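Local coordinates for bifunctional protein PutA (Bdellovibrio bacteriovorus, PDB 5UR2), which probably carries out proline breakdown to glutamate, pairing FAD-dependent proline dehydrogenase with NAD-dependent L-glutamate gamma-semialdehyde dehydrogenase activity, at residues Y704-K709 and L724-R729; N728-V733 and H739-I744; D762-G767 and G906-S911; E791-F796 and V881-A886. All coordinates share one frame; numbering follows the deposited sequence.

Contact 1. Residues Y704-K709 and L724-R729; sequences YIVNHK and LHIMNR
Val706, Asn707 and Arg729 supply most of the surface buried where the last turn of helix 698-707 meets helix 720-730. Val706 aims its CB at the neighbouring helix, and its CG1 lies 4.0 Å from CB of Arg729. The same methyl stands 4.3 Å from CG2 of Ile726, which makes a small apolar seam beside the polar contact. Both helices lie on one face of the Rossmann-type sheet of the aldehyde dehydrogenase half, flanking strand 711-717 in sequence; Val706 and Ile726 both settle on its Ile714. Alongside the seam, Arg729 NE points at Asn707 OD1, 3.3 Å away. That hydrogen bond is weak by length, although the N-H...O angle of 176° is almost straight. OD1 sits at the guanidinium edge, in its plane, while the amide itself is turned 88° to that plane. Bends at chi2 and chi3 fold the arginine chain so that NE meets OD1; Arg729 CG, placed by chi1, lies 3.4 Å above the plane of the His725 ring, toward its rim. Asn707 has its stronger partner outside the segments: ND2 bonds to Glu703, whose carboxylate also receives His725 NE2.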
# COMPACT_ATOMS: atom_id res chain seq x y z
N TYR B 704 15.00 -30.86 5.13
CA TYR B 704 15.07 -31.23 3.71
C TYR B 704 14.32 -30.22 2.85
O TYR B 704 14.81 -29.82 1.79
CB TYR B 704 14.52 -32.64 3.52
CG TYR B 704 14.74 -33.20 2.13
CD1 TYR B 704 13.81 -32.98 1.12
CD2 TYR B 704 15.88 -33.97 1.82
CE1 TYR B 704 14.00 -33.48 -0.15
CE2 TYR B 704 16.08 -34.49 0.53
CZ TYR B 704 15.12 -34.24 -0.44
OH TYR B 704 15.26 -34.72 -1.72
N ILE B 705 13.12 -29.80 3.27
CA ILE B 705 12.39 -28.86 2.42
C ILE B 705 12.96 -27.45 2.56
O ILE B 705 12.89 -26.66 1.61
CB ILE B 705 10.87 -28.89 2.69
CG1 ILE B 705 10.53 -28.43 4.11
CG2 ILE B 705 10.28 -30.28 2.40
CD1 ILE B 705 9.02 -28.41 4.37
N VAL B 706 13.56 -27.12 3.70
CA VAL B 706 14.27 -25.85 3.81
C VAL B 706 15.43 -25.81 2.82
O VAL B 706 15.66 -24.79 2.16
CB VAL B 706 14.76 -25.62 5.26
CG1 VAL B 706 15.90 -24.59 5.30
CG2 VAL B 706 13.61 -25.14 6.14
N ASN B 707 16.15 -26.92 2.68
CA ASN B 707 17.36 -26.96 1.88
C ASN B 707 17.11 -27.19 0.40
O ASN B 707 18.02 -26.95 -0.40
CB ASN B 707 18.31 -28.06 2.37
CG ASN B 707 18.96 -27.72 3.71
OD1 ASN B 707 19.19 -26.55 4.01
ND2 ASN B 707 19.34 -28.75 4.46
N HIS B 708 15.91 -27.61 -0.00
CA HIS B 708 15.70 -28.06 -1.37
C HIS B 708 15.85 -26.92 -2.39
O HIS B 708 15.53 -25.76 -2.11
CB HIS B 708 14.30 -28.67 -1.50
CG HIS B 708 14.14 -29.54 -2.71
ND1 HIS B 708 13.89 -29.02 -3.96
CD2 HIS B 708 14.20 -30.88 -2.85
CE1 HIS B 708 13.81 -30.02 -4.83
NE2 HIS B 708 14.00 -31.16 -4.18
N LYS B 709 16.30 -27.28 -3.60
CA LYS B 709 16.55 -26.28 -4.63
C LYS B 709 15.27 -25.65 -5.17
O LYS B 709 15.32 -24.53 -5.69
CB LYS B 709 17.34 -26.90 -5.79
CG LYS B 709 16.56 -27.96 -6.55
CD LYS B 709 17.36 -28.63 -7.65
CE LYS B 709 16.49 -29.66 -8.36
NZ LYS B 709 17.27 -30.56 -9.25
N LEU B 724 17.53 -19.02 13.48
CA LEU B 724 18.87 -18.69 13.04
C LEU B 724 19.44 -19.80 12.15
O LEU B 724 20.08 -19.51 11.14
CB LEU B 724 19.78 -18.44 14.24
CG LEU B 724 19.30 -17.28 15.12
CD1 LEU B 724 20.31 -16.96 16.21
CD2 LEU B 724 18.95 -16.04 14.31
N HIS B 725 19.21 -21.06 12.52
CA HIS B 725 19.70 -22.17 11.70
C HIS B 725 19.07 -22.13 10.31
O HIS B 725 19.77 -22.25 9.30
CB HIS B 725 19.38 -23.52 12.38
CG HIS B 725 19.72 -24.72 11.55
ND1 HIS B 725 21.02 -25.14 11.34
CD2 HIS B 725 18.94 -25.53 10.80
CE1 HIS B 725 21.01 -26.19 10.54
NE2 HIS B 725 19.76 -26.44 10.19
N ILE B 726 17.76 -21.91 10.25
CA ILE B 726 17.05 -21.87 8.97
C ILE B 726 17.55 -20.72 8.11
O ILE B 726 17.78 -20.87 6.91
CB ILE B 726 15.53 -21.75 9.21
CG1 ILE B 726 14.97 -23.08 9.73
CG2 ILE B 726 14.83 -21.30 7.92
CD1 ILE B 726 13.51 -23.04 10.10
N MET B 727 17.76 -19.55 8.72
CA MET B 727 18.22 -18.42 7.92
C MET B 727 19.62 -18.69 7.38
O MET B 727 19.94 -18.31 6.25
CB MET B 727 18.19 -17.14 8.74
CG MET B 727 16.79 -16.61 8.97
SD MET B 727 16.81 -15.01 9.80
CE MET B 727 17.64 -15.46 11.29
N ASN B 728 20.43 -19.39 8.16
CA ASN B 728 21.75 -19.78 7.69
C ASN B 728 21.65 -20.75 6.52
O ASN B 728 22.30 -20.56 5.48
CB ASN B 728 22.51 -20.41 8.85
CG ASN B 728 23.97 -20.18 8.75
OD1 ASN B 728 24.68 -21.04 8.23
ND2 ASN B 728 24.43 -19.01 9.20
N ARG B 729 20.82 -21.78 6.65
CA ARG B 729 20.68 -22.76 5.57
C ARG B 729 20.08 -22.13 4.32
O ARG B 729 20.45 -22.50 3.20
CB ARG B 729 19.82 -23.94 6.03
CG ARG B 729 20.40 -24.80 7.18
CD ARG B 729 21.84 -25.22 6.96
NE ARG B 729 22.00 -25.73 5.61
CZ ARG B 729 23.17 -25.84 4.99
NH1 ARG B 729 23.20 -26.28 3.74
NH2 ARG B 729 24.30 -25.49 5.60

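Contact 2. Residues N728-V733 and H739-I744; sequences NRAAVV and HVKRCI
Ala730 is the tight point between the end of helix 720-730 and the run into strand 742-746. Its CB touches Cys743 SG at 3.4 Å, a close approach for carbon and sulfur. With chi1 at -66°, SG stands beside its own backbone N, on the flank that meets the alanine methyl. Lys741 adds a second close surface, because its CB lies 3.4 Å from Ala730 O and its CD 3.5 Å from the same oxygen. The lysine chain beyond CG is extended and runs past that carbonyl, carrying NZ on to Val706 O and His708 O at the end of helix 698-707. Strand 711-717, helix 720-730 and strand 742-746 form a beta-alpha-beta unit of the Rossmann-type domain; the two strands are parallel neighbours, with backbone bonds from Ile744 to Ile714 and Phe716, and Ala730 also rests on Ile714. Toward the connecting loop the fit is looser, and no direct hydrogen bond links the segments. Instead one water donates to Ala730 O at 2.7 Å and accepts from Lys741 N at 2.8 Å, so both backbone groups are satisfied through it. Farther out, the Val733 side chain comes nearest at CG2 to His739 O, 4.9 Å; it packs on Leu724 of the second subunit, while Val740 packs on Met727 of that subunit.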
# COMPACT_ATOMS: atom_id res chain seq x y z
N ASN B 728 20.43 -19.39 8.16
CA ASN B 728 21.75 -19.78 7.69
C ASN B 728 21.65 -20.75 6.52
O ASN B 728 22.30 -20.56 5.48
CB ASN B 728 22.51 -20.41 8.85
CG ASN B 728 23.97 -20.18 8.75
OD1 ASN B 728 24.68 -21.04 8.23
ND2 ASN B 728 24.43 -19.01 9.20
N ARG B 729 20.82 -21.78 6.65
CA ARG B 729 20.68 -22.76 5.57
C ARG B 729 20.08 -22.13 4.32
O ARG B 729 20.45 -22.50 3.20
CB ARG B 729 19.82 -23.94 6.03
CG ARG B 729 20.40 -24.80 7.18
CD ARG B 729 21.84 -25.22 6.96
NE ARG B 729 22.00 -25.73 5.61
CZ ARG B 729 23.17 -25.84 4.99
NH1 ARG B 729 23.20 -26.28 3.74
NH2 ARG B 729 24.30 -25.49 5.60
N ALA B 730 19.12 -21.22 4.49
CA ALA B 730 18.41 -20.65 3.34
C ALA B 730 19.30 -19.77 2.47
O ALA B 730 19.01 -19.58 1.28
CB ALA B 730 17.21 -19.84 3.82
N ALA B 731 20.36 -19.20 3.05
CA ALA B 731 21.28 -18.35 2.30
C ALA B 731 22.17 -19.12 1.33
O ALA B 731 22.83 -18.50 0.50
CB ALA B 731 22.14 -17.54 3.27
N VAL B 732 22.21 -20.44 1.43
CA VAL B 732 23.02 -21.27 0.53
C VAL B 732 22.29 -21.43 -0.80
O VAL B 732 21.09 -21.74 -0.83
CB VAL B 732 23.29 -22.64 1.17
CG1 VAL B 732 24.12 -23.52 0.23
CG2 VAL B 732 23.94 -22.49 2.53
N VAL B 733 23.00 -21.21 -1.90
CA VAL B 733 22.47 -21.47 -3.24
C VAL B 733 22.84 -22.91 -3.59
O VAL B 733 24.01 -23.21 -3.85
CB VAL B 733 23.02 -20.49 -4.28
CG1 VAL B 733 22.42 -20.78 -5.64
CG2 VAL B 733 22.72 -19.08 -3.88
N HIS B 739 17.37 -19.10 -7.78
CA HIS B 739 16.67 -18.02 -7.10
C HIS B 739 17.30 -17.83 -5.73
O HIS B 739 18.07 -18.67 -5.25
CB HIS B 739 15.18 -18.33 -6.95
CG HIS B 739 14.91 -19.58 -6.16
ND1 HIS B 739 14.73 -20.81 -6.76
CD2 HIS B 739 14.84 -19.79 -4.83
CE1 HIS B 739 14.52 -21.72 -5.82
NE2 HIS B 739 14.58 -21.13 -4.64
N VAL B 740 16.93 -16.71 -5.12
CA VAL B 740 17.32 -16.38 -3.76
C VAL B 740 16.15 -16.73 -2.85
O VAL B 740 15.00 -16.39 -3.13
CB VAL B 740 17.70 -14.89 -3.65
CG1 VAL B 740 18.20 -14.56 -2.24
CG2 VAL B 740 18.77 -14.51 -4.67
N LYS B 741 16.45 -17.45 -1.78
CA LYS B 741 15.40 -17.84 -0.85
C LYS B 741 14.99 -16.68 0.05
O LYS B 741 15.81 -15.84 0.44
CB LYS B 741 15.87 -19.04 -0.01
CG LYS B 741 15.81 -20.37 -0.78
CD LYS B 741 16.37 -21.55 -0.01
CE LYS B 741 16.32 -22.81 -0.90
NZ LYS B 741 16.95 -24.05 -0.31
N ARG B 742 13.69 -16.60 0.33
CA ARG B 742 13.18 -15.63 1.28
C ARG B 742 12.69 -16.35 2.52
O ARG B 742 11.94 -17.33 2.42
CB ARG B 742 12.04 -14.81 0.68
CG ARG B 742 11.35 -13.97 1.76
CD ARG B 742 10.41 -12.96 1.18
NE ARG B 742 11.14 -11.95 0.43
CZ ARG B 742 10.65 -11.32 -0.63
NH1 ARG B 742 9.42 -11.62 -1.08
NH2 ARG B 742 11.40 -10.41 -1.25
N CYS B 743 13.10 -15.85 3.69
CA CYS B 743 12.66 -16.37 4.98
C CYS B 743 11.66 -15.41 5.62
O CYS B 743 11.92 -14.21 5.69
CB CYS B 743 13.84 -16.57 5.93
SG CYS B 743 14.98 -17.85 5.39
N ILE B 744 10.53 -15.94 6.05
CA ILE B 744 9.54 -15.20 6.81
C ILE B 744 9.52 -15.83 8.21
O ILE B 744 8.94 -16.90 8.39
CB ILE B 744 8.16 -15.24 6.14
CG1 ILE B 744 8.29 -14.80 4.68
CG2 ILE B 744 7.16 -14.34 6.88
CD1 ILE B 744 7.04 -15.06 3.82
O HOH W 1 19.02 -18.52 -1.23

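Contact 3. Residues D762-G767 and G906-S911; sequences DEAVDG and GVFSRS
The ring of Phe908 lies flat against the backbone of helix 761-773, with Ala764 over the middle of one face. Ala764 CA is 3.6 Å from the ring centroid and only 9° off the ring normal, so its C-H makes a well-centred CH-pi contact. The methyl carries the contact on toward the root of the ring, Ala764 CB lying 3.8 Å from Phe908 CG. At the far end CE2 comes within 3.5 Å of Glu763 O, an oblique approach, and that oxygen is already engaged by Gly767 N in the helical bond one turn on. Gly767 has no side chain, and Phe908 CZ comes to 4.2 Å from its CA. Glu763 gives little more than its CB, since its chain bends away and its carboxylate takes no part.

The next shell sets the ring in place. Phe908 CB is directed at the helix; CG is anti to the carbonyl carbon (chi1 -75°), and the nearly perpendicular chi2 turns a ring face to Ala764. Val753 and Ile755 of strand 751-755 also pack on the ring. Past the strand end Ser909 OG accepts from Ser911 N in an ST turn, and also bonds to Asp756. Ser911 then N-caps helix 912-921, while Arg910 forms a salt bridge with Asp58. Strand 906-908 and helix segment 762-767 run at 147° to each other, their axes 9.3 Å apart. A helix laid nearly antiparallel over the parallel strands 901-908 and 751-755 is the alpha/beta layering of the aldehyde dehydrogenase catalytic domain.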
# COMPACT_ATOMS: atom_id res chain seq x y z
N ASP B 762 -6.97 -2.54 39.06
CA ASP B 762 -7.92 -3.52 38.54
C ASP B 762 -7.54 -3.97 37.14
O ASP B 762 -7.44 -5.17 36.86
CB ASP B 762 -9.35 -2.94 38.53
CG ASP B 762 -10.00 -2.88 39.90
OD1 ASP B 762 -9.60 -3.64 40.80
OD2 ASP B 762 -10.93 -2.06 40.07
N GLU B 763 -7.32 -3.01 36.24
CA GLU B 763 -6.96 -3.36 34.87
C GLU B 763 -5.58 -4.01 34.83
O GLU B 763 -5.37 -5.01 34.13
CB GLU B 763 -6.97 -2.11 33.99
CG GLU B 763 -8.21 -1.24 34.07
CD GLU B 763 -9.26 -1.60 33.05
OE1 GLU B 763 -8.90 -2.16 31.99
OE2 GLU B 763 -10.44 -1.32 33.31
N ALA B 764 -4.63 -3.46 35.59
CA ALA B 764 -3.25 -3.92 35.49
C ALA B 764 -3.12 -5.37 35.92
O ALA B 764 -2.51 -6.19 35.21
CB ALA B 764 -2.33 -3.02 36.31
N VAL B 765 -3.70 -5.73 37.07
CA VAL B 765 -3.57 -7.10 37.57
C VAL B 765 -4.25 -8.08 36.62
O VAL B 765 -3.69 -9.12 36.25
CB VAL B 765 -4.13 -7.23 39.00
CG1 VAL B 765 -4.23 -8.71 39.38
CG2 VAL B 765 -3.23 -6.52 39.97
N ASP B 766 -5.48 -7.77 36.21
CA ASP B 766 -6.17 -8.64 35.27
C ASP B 766 -5.37 -8.80 33.98
O ASP B 766 -5.16 -9.92 33.51
CB ASP B 766 -7.57 -8.12 34.99
CG ASP B 766 -8.42 -9.14 34.27
OD1 ASP B 766 -8.77 -10.16 34.90
OD2 ASP B 766 -8.72 -8.92 33.08
N GLY B 767 -4.89 -7.69 33.41
CA GLY B 767 -4.13 -7.79 32.17
C GLY B 767 -2.85 -8.60 32.31
O GLY B 767 -2.52 -9.42 31.44
N GLY B 906 4.09 -3.55 26.92
CA GLY B 906 2.94 -2.77 27.34
C GLY B 906 3.18 -1.95 28.60
O GLY B 906 4.12 -2.21 29.37
N VAL B 907 2.30 -0.98 28.81
CA VAL B 907 2.32 -0.13 30.00
C VAL B 907 0.90 0.08 30.49
O VAL B 907 -0.03 0.28 29.70
CB VAL B 907 3.00 1.22 29.72
CG1 VAL B 907 2.27 1.98 28.61
CG2 VAL B 907 3.09 2.05 30.98
N PHE B 908 0.74 0.05 31.81
CA PHE B 908 -0.47 0.54 32.46
C PHE B 908 -0.13 1.86 33.12
O PHE B 908 0.73 1.92 34.01
CB PHE B 908 -1.00 -0.47 33.49
CG PHE B 908 -1.68 -1.65 32.86
CD1 PHE B 908 -0.95 -2.75 32.45
CD2 PHE B 908 -3.05 -1.65 32.63
CE1 PHE B 908 -1.58 -3.85 31.84
CE2 PHE B 908 -3.68 -2.73 32.03
CZ PHE B 908 -2.95 -3.84 31.63
N SER B 909 -0.77 2.93 32.67
CA SER B 909 -0.45 4.25 33.17
C SER B 909 -1.62 5.16 32.89
O SER B 909 -2.36 4.97 31.92
CB SER B 909 0.82 4.81 32.52
OG SER B 909 1.07 6.13 32.97
N ARG B 910 -1.78 6.16 33.75
CA ARG B 910 -2.78 7.18 33.52
C ARG B 910 -2.14 8.56 33.48
O ARG B 910 -2.76 9.57 33.81
CB ARG B 910 -3.89 7.08 34.56
CG ARG B 910 -4.72 5.82 34.30
CD ARG B 910 -5.84 5.61 35.27
NE ARG B 910 -5.34 5.26 36.59
CZ ARG B 910 -6.13 5.09 37.65
NH1 ARG B 910 -7.44 5.25 37.52
NH2 ARG B 910 -5.61 4.78 38.83
N SER B 911 -0.88 8.59 33.03
CA SER B 911 -0.15 9.80 32.74
C SER B 911 0.00 9.94 31.23
O SER B 911 0.67 9.11 30.60
CB SER B 911 1.23 9.77 33.40
OG SER B 911 2.10 10.70 32.76

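Contact 4. Residues E791-F796 and V881-A886; sequences EVYDRF and VAVIRA
A cation-pi stack joins Tyr793, in the first turns of helix 790-806, to Arg885, near the end of strand 880-886 in the catalytic domain sheet. The guanidinium lies over one ring face, with Arg885 CZ 3.8 Å from the centroid of the Tyr793 ring and 11° off its normal. The two planes are 22° apart, close to parallel. NH2 makes the nearest approach, 3.4 Å from Tyr793 CE1, whereas NH1 sits over the root of the ring, 3.7 Å from CG. The arginine chain is extended as far as CD and bends at chi3 (-77°), and a further turn about the CD-NE bond lays the guanidinium plane on the ring. Its rotation is fixed from outside the segments: NH1 forms a salt bridge with Asp790 and NE another with Asp864. Val883 meets the other end of the tyrosine, its CG1 lying 3.6 Å from OH and 3.8 Å from CE2. The phenol oxygen is hydrogen-bonded to the backbone N of Asp864, so that one residue holds both stacking partners. Tyr793 also rests on Val788 of strand 783-789, the strand that leads into its helix and pairs in parallel with 880-886. A helix packed back over its preceding strand and that strand's parallel neighbour is a classic alpha/beta arrangement, here within the aldehyde dehydrogenase fold.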
# COMPACT_ATOMS: atom_id res chain seq x y z
N GLU B 791 6.92 3.08 44.03
CA GLU B 791 5.85 3.55 44.91
C GLU B 791 4.64 2.62 44.89
O GLU B 791 3.94 2.48 45.89
CB GLU B 791 5.44 4.97 44.53
N VAL B 792 4.37 1.98 43.75
CA VAL B 792 3.20 1.11 43.64
C VAL B 792 3.56 -0.36 43.80
O VAL B 792 2.68 -1.22 43.73
CB VAL B 792 2.46 1.40 42.32
CG1 VAL B 792 3.11 0.68 41.12
CG2 VAL B 792 0.96 1.08 42.46
N TYR B 793 4.84 -0.68 44.03
CA TYR B 793 5.31 -2.07 44.00
C TYR B 793 4.54 -2.95 44.98
O TYR B 793 4.10 -4.05 44.63
CB TYR B 793 6.80 -2.11 44.31
CG TYR B 793 7.44 -3.46 44.11
CD1 TYR B 793 7.42 -4.43 45.12
CD2 TYR B 793 8.09 -3.77 42.92
CE1 TYR B 793 8.02 -5.67 44.94
CE2 TYR B 793 8.68 -5.02 42.72
CZ TYR B 793 8.65 -5.95 43.73
OH TYR B 793 9.24 -7.18 43.52
N ASP B 794 4.42 -2.50 46.23
CA ASP B 794 3.82 -3.35 47.26
C ASP B 794 2.34 -3.61 46.99
O ASP B 794 1.86 -4.73 47.16
CB ASP B 794 4.03 -2.72 48.64
CG ASP B 794 5.48 -2.78 49.10
OD1 ASP B 794 6.23 -3.65 48.61
OD2 ASP B 794 5.87 -1.95 49.95
N ARG B 795 1.60 -2.57 46.60
CA ARG B 795 0.17 -2.73 46.33
C ARG B 795 -0.08 -3.66 45.14
O ARG B 795 -0.93 -4.56 45.20
CB ARG B 795 -0.46 -1.36 46.08
CG ARG B 795 -0.83 -0.58 47.33
CD ARG B 795 -1.20 0.85 46.98
NE ARG B 795 0.01 1.64 46.70
CZ ARG B 795 0.05 2.68 45.88
NH1 ARG B 795 -1.04 3.06 45.22
NH2 ARG B 795 1.19 3.33 45.69
N PHE B 796 0.63 -3.44 44.04
CA PHE B 796 0.40 -4.23 42.84
C PHE B 796 0.77 -5.69 43.06
O PHE B 796 0.00 -6.59 42.71
CB PHE B 796 1.19 -3.65 41.67
CG PHE B 796 1.20 -4.53 40.47
CD1 PHE B 796 0.13 -4.53 39.60
CD2 PHE B 796 2.28 -5.36 40.22
CE1 PHE B 796 0.14 -5.34 38.48
CE2 PHE B 796 2.28 -6.17 39.11
CZ PHE B 796 1.20 -6.16 38.24
N VAL B 881 6.99 -15.95 35.79
CA VAL B 881 7.04 -14.50 35.70
C VAL B 881 8.16 -13.97 36.59
O VAL B 881 8.29 -14.38 37.75
CB VAL B 881 5.70 -13.86 36.12
CG1 VAL B 881 5.81 -12.33 36.13
CG2 VAL B 881 4.58 -14.34 35.22
N ALA B 882 8.92 -13.00 36.07
CA ALA B 882 9.91 -12.27 36.85
C ALA B 882 9.38 -10.86 37.09
O ALA B 882 9.20 -10.09 36.14
CB ALA B 882 11.26 -12.22 36.11
N VAL B 883 9.14 -10.53 38.36
CA VAL B 883 8.74 -9.17 38.76
C VAL B 883 10.01 -8.37 39.03
O VAL B 883 10.85 -8.77 39.84
CB VAL B 883 7.82 -9.19 39.99
CG1 VAL B 883 7.47 -7.77 40.40
CG2 VAL B 883 6.56 -9.97 39.71
N ILE B 884 10.16 -7.23 38.34
CA ILE B 884 11.40 -6.45 38.38
C ILE B 884 11.08 -5.06 38.91
O ILE B 884 10.14 -4.41 38.45
CB ILE B 884 12.05 -6.34 36.99
CG1 ILE B 884 12.26 -7.72 36.38
CG2 ILE B 884 13.38 -5.59 37.08
CD1 ILE B 884 12.67 -7.67 34.91
N ARG B 885 11.90 -4.58 39.84
CA ARG B 885 11.66 -3.28 40.44
C ARG B 885 12.30 -2.19 39.58
O ARG B 885 13.37 -2.39 39.00
CB ARG B 885 12.22 -3.23 41.86
CG ARG B 885 11.57 -2.17 42.72
CD ARG B 885 12.25 -2.12 44.07
NE ARG B 885 11.84 -3.22 44.92
CZ ARG B 885 10.88 -3.14 45.84
NH1 ARG B 885 10.23 -1.99 46.01
NH2 ARG B 885 10.57 -4.19 46.58
N ALA B 886 11.62 -1.04 39.47
CA ALA B 886 12.16 0.11 38.77
C ALA B 886 11.96 1.36 39.62
O ALA B 886 10.90 1.54 40.22
CB ALA B 886 11.51 0.30 37.39

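From the N terminus, contact 1 comes first and closes a short loop around strand 711-717. Contact 2 starts on the same helix, sharing Asn728 and Arg729, and closes the next, tighter loop into strand 742-746; their centres are 7 Å apart. Together they fasten two helices and a strand of the Rossmann-type domain near the second subunit. The chain then enters the catalytic domain, where contact 3 spans 138 intervening residues. Both segments of contact 4 fall between those of contact 3, and Phe796 packs on Ala764 and Val765 to join the two, 13 Å apart by centres, on one sheet. The two pairs lie about 42 to 44 Å apart, centre to centre.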